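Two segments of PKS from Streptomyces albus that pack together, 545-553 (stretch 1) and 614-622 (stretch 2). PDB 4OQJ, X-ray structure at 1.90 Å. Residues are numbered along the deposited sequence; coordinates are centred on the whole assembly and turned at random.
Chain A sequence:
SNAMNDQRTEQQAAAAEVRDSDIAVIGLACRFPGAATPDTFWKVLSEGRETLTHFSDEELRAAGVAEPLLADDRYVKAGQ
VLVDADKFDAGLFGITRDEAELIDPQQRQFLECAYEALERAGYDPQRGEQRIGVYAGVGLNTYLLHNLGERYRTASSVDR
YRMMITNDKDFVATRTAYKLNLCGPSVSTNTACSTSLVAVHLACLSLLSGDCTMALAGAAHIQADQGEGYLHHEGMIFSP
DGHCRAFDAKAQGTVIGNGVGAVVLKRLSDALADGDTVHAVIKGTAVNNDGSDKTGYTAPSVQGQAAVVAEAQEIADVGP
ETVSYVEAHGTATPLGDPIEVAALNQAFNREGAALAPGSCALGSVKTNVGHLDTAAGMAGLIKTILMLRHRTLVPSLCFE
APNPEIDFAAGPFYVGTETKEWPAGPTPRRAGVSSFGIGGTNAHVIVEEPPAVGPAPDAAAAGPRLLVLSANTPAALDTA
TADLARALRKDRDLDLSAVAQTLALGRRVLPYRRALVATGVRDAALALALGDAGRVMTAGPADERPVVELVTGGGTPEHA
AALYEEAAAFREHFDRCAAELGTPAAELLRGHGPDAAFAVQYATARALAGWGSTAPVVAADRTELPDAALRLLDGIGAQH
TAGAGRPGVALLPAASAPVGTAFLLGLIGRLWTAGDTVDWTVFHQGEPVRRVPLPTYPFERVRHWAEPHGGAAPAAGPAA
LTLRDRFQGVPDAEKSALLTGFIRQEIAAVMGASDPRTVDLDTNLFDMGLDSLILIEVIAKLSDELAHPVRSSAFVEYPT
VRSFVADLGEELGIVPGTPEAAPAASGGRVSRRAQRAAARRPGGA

Stretch 1 545-553: RPVVELVTG
Stretch 2, residues 614-622: TAPVVAADR

The two stretches pair as parallel strands, with bridges V548-V617 and E549-V618 and end-to-end directions 27° apart. The register pairs V547 with P616, V548 with V617, E549 with V618 and L550 with A619, at CA-CA distances of 4.8 to 5.0 Å. Beyond this the chains spread, and T552 CA lies 7.0 Å from D621 CA. The contact buries 536 Å².

A615 (phi/psi -62/129) points its CB toward stretch 1, where A615 CB rests 3.6 Å from P546 O and 4.4 Å from V548 CG1. P616 (-60/144) has a C-gamma exo ring. P616 O accepts the first backbone hydrogen bond, from V548 N at 2.8 Å. P616 CG meets V547 CG1 at 4.0 Å.

V617 (-93/122, chi1 t) shares a sheet face with V548 (-98/136, chi1 m), so their methyls meet: V617 CG2 touches V548 CG2 at 3.5 Å.

V618 (-104/121, chi1 t) bonds through both backbone polar groups. V618 N donates to V548 O at 2.8 Å, almost straight at 173°. V618 O accepts from L550 N at 2.7 Å. V618 thus bonds to V548 and L550, the neighbours of E549, the usual parallel pattern. V618 shares the other face with E549 (-108/123, chi1 m), and V618 CG2 packs 3.8 Å from V547 CG2 (-116/155, chi1 m).

A619 (-121/90) sets A619 CB 4.4 Å from L550 CB (-93/106, chi1 t, chi2 147°, between wells).

Water now bridges the widening gap. A620 (-83/-23) N donates to water 2 at 2.9 Å. D621 (-129/96, chi1 t) N donates to water 1 at 2.9 Å. Water 2 lies 3.0 Å from L550 O and water 1 lies 2.7 Å from it, both placed to donate. D621 OD2 lies 3.3 Å from T552 CG2 (-81/171, chi1 p), a methyl contact.

The CA-to-CB bond of R622 (-110/16, chi1 m, chi2 and chi3 t, chi4 -173°) points away from stretch 1; R622 NE donates to A619 O at 2.8 Å.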

ATOM      1  N   ARG A 545       3.303 -17.692  43.558  1.00 59.20           N
ATOM      2  CA  ARG A 545       3.156 -16.246  43.693  1.00 69.22           C
ATOM      3  C   ARG A 545       3.457 -15.872  45.145  1.00 75.33           C
ATOM      4  O   ARG A 545       2.921 -16.491  46.066  1.00 76.00           O
ATOM      5  CB  ARG A 545       1.750 -15.795  43.292  1.00 69.98           C
ATOM      6  N   PRO A 546       4.322 -14.867  45.362  1.00 72.36           N
ATOM      7  CA  PRO A 546       4.803 -14.647  46.724  1.00 64.42           C
ATOM      8  C   PRO A 546       3.996 -13.599  47.477  1.00 44.54           C
ATOM      9  O   PRO A 546       3.195 -12.876  46.878  1.00 35.77           O
ATOM     10  CB  PRO A 546       6.234 -14.164  46.495  1.00 70.00           C
ATOM     11  CG  PRO A 546       6.174 -13.455  45.145  1.00 68.65           C
ATOM     12  CD  PRO A 546       4.877 -13.851  44.453  1.00 70.38           C
ATOM     13  N   VAL A 547       4.205 -13.540  48.784  1.00 40.86           N
ATOM     14  CA  VAL A 547       3.625 -12.497  49.616  1.00 37.94           C
ATOM     15  C   VAL A 547       4.778 -11.689  50.193  1.00 32.84           C
ATOM     16  O   VAL A 547       5.894 -12.203  50.282  1.00 32.42           O
ATOM     17  CB  VAL A 547       2.737 -13.080  50.748  1.00 43.12           C
ATOM     18  CG1 VAL A 547       1.653 -13.962  50.164  1.00 46.28           C
ATOM     19  CG2 VAL A 547       3.560 -13.874  51.757  1.00 36.98           C
ATOM     20  N   VAL A 548       4.529 -10.428  50.550  1.00 27.16           N
ATOM     21  CA  VAL A 548       5.521  -9.664  51.295  1.00 25.26           C
ATOM     22  C   VAL A 548       5.143  -9.720  52.757  1.00 29.74           C
ATOM     23  O   VAL A 548       3.975  -9.581  53.111  1.00 34.22           O
ATOM     24  CB  VAL A 548       5.645  -8.194  50.822  1.00 23.88           C
ATOM     25  CG1 VAL A 548       6.141  -8.139  49.372  1.00 23.08           C
ATOM     26  CG2 VAL A 548       4.347  -7.440  50.972  1.00 24.60           C
ATOM     27  N   GLU A 549       6.142  -9.950  53.599  1.00 32.59           N
ATOM     28  CA  GLU A 549       5.918 -10.129  55.024  1.00 37.12           C
ATOM     29  C   GLU A 549       6.408  -8.933  55.802  1.00 30.59           C
ATOM     30  O   GLU A 549       7.572  -8.546  55.709  1.00 30.97           O
ATOM     31  CB  GLU A 549       6.616 -11.385  55.524  1.00 49.34           C
ATOM     32  CG  GLU A 549       6.133 -12.642  54.838  1.00 65.92           C
ATOM     33  CD  GLU A 549       6.261 -13.872  55.711  1.00 82.99           C
ATOM     34  OE1 GLU A 549       6.922 -13.791  56.771  1.00 93.25           O
ATOM     35  OE2 GLU A 549       5.693 -14.922  55.338  1.00 84.27           O
ATOM     36  N   LEU A 550       5.499  -8.342  56.561  1.00 30.57           N
ATOM     37  CA  LEU A 550       5.851  -7.265  57.463  1.00 31.58           C
ATOM     38  C   LEU A 550       6.139  -7.886  58.815  1.00 36.71           C
ATOM     39  O   LEU A 550       5.225  -8.328  59.519  1.00 35.60           O
ATOM     40  CB  LEU A 550       4.729  -6.232  57.546  1.00 30.78           C
ATOM     41  CG  LEU A 550       5.053  -4.975  58.352  1.00 33.16           C
ATOM     42  CD1 LEU A 550       4.333  -3.789  57.754  1.00 31.92           C
ATOM     43  CD2 LEU A 550       4.656  -5.162  59.810  1.00 38.64           C
ATOM     44  N   VAL A 551       7.422  -7.938  59.159  1.00 38.12           N
ATOM     45  CA  VAL A 551       7.862  -8.673  60.342  1.00 48.33           C
ATOM     46  C   VAL A 551       8.066  -7.767  61.529  1.00 53.17           C
ATOM     47  O   VAL A 551       8.105  -6.548  61.395  1.00 42.08           O
ATOM     48  CB  VAL A 551       9.191  -9.424  60.092  1.00 51.27           C
ATOM     49  CG1 VAL A 551       8.993 -10.532  59.073  1.00 54.05           C
ATOM     50  CG2 VAL A 551      10.294  -8.456  59.639  1.00 51.42           C
ATOM     51  N   THR A 552       8.188  -8.378  62.701  1.00 70.48           N
ATOM     52  CA  THR A 552       8.766  -7.695  63.843  1.00 77.69           C
ATOM     53  C   THR A 552      10.276  -7.764  63.683  1.00 79.27           C
ATOM     54  O   THR A 552      10.795  -8.481  62.821  1.00 79.85           O
ATOM     55  CB  THR A 552       8.362  -8.321  65.185  1.00 74.90           C
ATOM     56  OG1 THR A 552       8.540  -9.741  65.112  1.00 72.35           O
ATOM     57  CG2 THR A 552       6.913  -7.999  65.520  1.00 72.20           C
ATOM     58  N   GLY A 553      10.980  -7.030  64.527  1.00 74.74           N
ATOM     59  CA  GLY A 553      12.417  -6.922  64.415  1.00 73.37           C
ATOM     60  C   GLY A 553      12.766  -5.493  64.718  1.00 73.30           C
ATOM     61  O   GLY A 553      11.908  -4.617  64.633  1.00 73.82           O
ATOM     62  N   THR A 614       1.038  -6.510  43.262  1.00 23.14           N
ATOM     63  CA  THR A 614      -0.243  -6.983  43.769  1.00 24.80           C
ATOM     64  C   THR A 614      -0.022  -8.125  44.764  1.00 30.75           C
ATOM     65  O   THR A 614      -0.966  -8.813  45.151  1.00 31.55           O
ATOM     66  CB  THR A 614      -1.181  -7.422  42.613  1.00 30.69           C
ATOM     67  OG1 THR A 614      -0.534  -8.389  41.774  1.00 28.64           O
ATOM     68  CG2 THR A 614      -1.568  -6.217  41.770  1.00 35.19           C
ATOM     69  N   ALA A 615       1.230  -8.297  45.191  1.00 26.71           N
ATOM     70  CA  ALA A 615       1.575  -9.256  46.240  1.00 27.49           C
ATOM     71  C   ALA A 615       0.894  -8.902  47.565  1.00 28.38           C
ATOM     72  O   ALA A 615       0.999  -7.770  48.023  1.00 26.90           O
ATOM     73  CB  ALA A 615       3.070  -9.300  46.433  1.00 25.40           C
ATOM     74  N   PRO A 616       0.207  -9.870  48.194  1.00 29.12           N
ATOM     75  CA  PRO A 616      -0.374  -9.590  49.513  1.00 28.17           C
ATOM     76  C   PRO A 616       0.664  -9.210  50.560  1.00 25.91           C
ATOM     77  O   PRO A 616       1.783  -9.733  50.559  1.00 24.87           O
ATOM     78  CB  PRO A 616      -1.051 -10.915  49.897  1.00 31.62           C
ATOM     79  CG  PRO A 616      -1.265 -11.627  48.624  1.00 34.86           C
ATOM     80  CD  PRO A 616      -0.156 -11.212  47.701  1.00 32.72           C
ATOM     81  N   VAL A 617       0.277  -8.286  51.433  1.00 24.32           N
ATOM     82  CA  VAL A 617       1.054  -7.943  52.603  1.00 25.84           C
ATOM     83  C   VAL A 617       0.559  -8.796  53.757  1.00 28.63           C
ATOM     84  O   VAL A 617      -0.623  -8.751  54.099  1.00 32.09           O
ATOM     85  CB  VAL A 617       0.934  -6.446  52.963  1.00 30.60           C
ATOM     86  CG1 VAL A 617       1.682  -6.131  54.254  1.00 31.59           C
ATOM     87  CG2 VAL A 617       1.458  -5.579  51.823  1.00 34.28           C
ATOM     88  N   VAL A 618       1.464  -9.575  54.347  1.00 29.84           N
ATOM     89  CA  VAL A 618       1.169 -10.347  55.555  1.00 32.00           C
ATOM     90  C   VAL A 618       1.803  -9.691  56.784  1.00 33.09           C
ATOM     91  O   VAL A 618       3.023  -9.492  56.850  1.00 35.61           O
ATOM     92  CB  VAL A 618       1.670 -11.801  55.429  1.00 35.95           C
ATOM     93  CG1 VAL A 618       1.353 -12.606  56.697  1.00 38.99           C
ATOM     94  CG2 VAL A 618       1.043 -12.466  54.225  1.00 41.00           C
ATOM     95  N   ALA A 619       0.961  -9.346  57.749  1.00 31.53           N
ATOM     96  CA  ALA A 619       1.406  -8.847  59.045  1.00 31.86           C
ATOM     97  C   ALA A 619       0.881  -9.780  60.137  1.00 36.75           C
ATOM     98  O   ALA A 619      -0.214  -9.575  60.667  1.00 36.75           O
ATOM     99  CB  ALA A 619       0.918  -7.418  59.278  1.00 32.22           C
ATOM    100  N   ALA A 620       1.674 -10.793  60.473  1.00 38.44           N
ATOM    101  CA  ALA A 620       1.209 -11.897  61.315  1.00 43.29           C
ATOM    102  C   ALA A 620       1.258 -11.602  62.819  1.00 51.50           C
ATOM    103  O   ALA A 620       0.522 -12.213  63.592  1.00 59.50           O
ATOM    104  CB  ALA A 620       2.018 -13.138  61.007  1.00 42.35           C
ATOM    105  N   ASP A 621       2.109 -10.659  63.223  1.00 49.31           N
ATOM    106  CA  ASP A 621       2.324 -10.340  64.633  1.00 48.05           C
ATOM    107  C   ASP A 621       2.200  -8.833  64.890  1.00 43.65           C
ATOM    108  O   ASP A 621       3.168  -8.086  64.731  1.00 43.13           O
ATOM    109  CB  ASP A 621       3.702 -10.837  65.076  1.00 54.81           C
ATOM    110  CG  ASP A 621       4.013 -10.494  66.527  1.00 65.82           C
ATOM    111  OD1 ASP A 621       3.064 -10.275  67.313  1.00 69.27           O
ATOM    112  OD2 ASP A 621       5.210 -10.445  66.883  1.00 70.77           O
ATOM    113  N   ARG A 622       1.014  -8.400  65.310  1.00 38.94           N
ATOM    114  CA  ARG A 622       0.695  -6.976  65.414  1.00 41.03           C
ATOM    115  C   ARG A 622       0.573  -6.492  66.862  1.00 52.62           C
ATOM    116  O   ARG A 622       0.041  -5.408  67.114  1.00 48.36           O
ATOM    117  CB  ARG A 622      -0.614  -6.686  64.673  1.00 39.27           C
ATOM    118  CG  ARG A 622      -0.707  -7.353  63.302  1.00 39.41           C
ATOM    119  CD  ARG A 622      -1.926  -6.876  62.531  1.00 38.16           C
ATOM    120  NE  ARG A 622      -2.089  -7.592  61.269  1.00 36.68           N
ATOM    121  CZ  ARG A 622      -2.991  -7.276  60.347  1.00 38.89           C
ATOM    122  NH1 ARG A 622      -3.805  -6.244  60.535  1.00 37.78           N
ATOM    123  NH2 ARG A 622      -3.074  -7.980  59.227  1.00 41.76           N
TER
HETATM  124  O   HOH W   1       3.554  -8.667  61.651  1.00 35.70           O
HETATM  125  O   HOH W   2       4.383 -11.196  59.380  1.00 44.29           O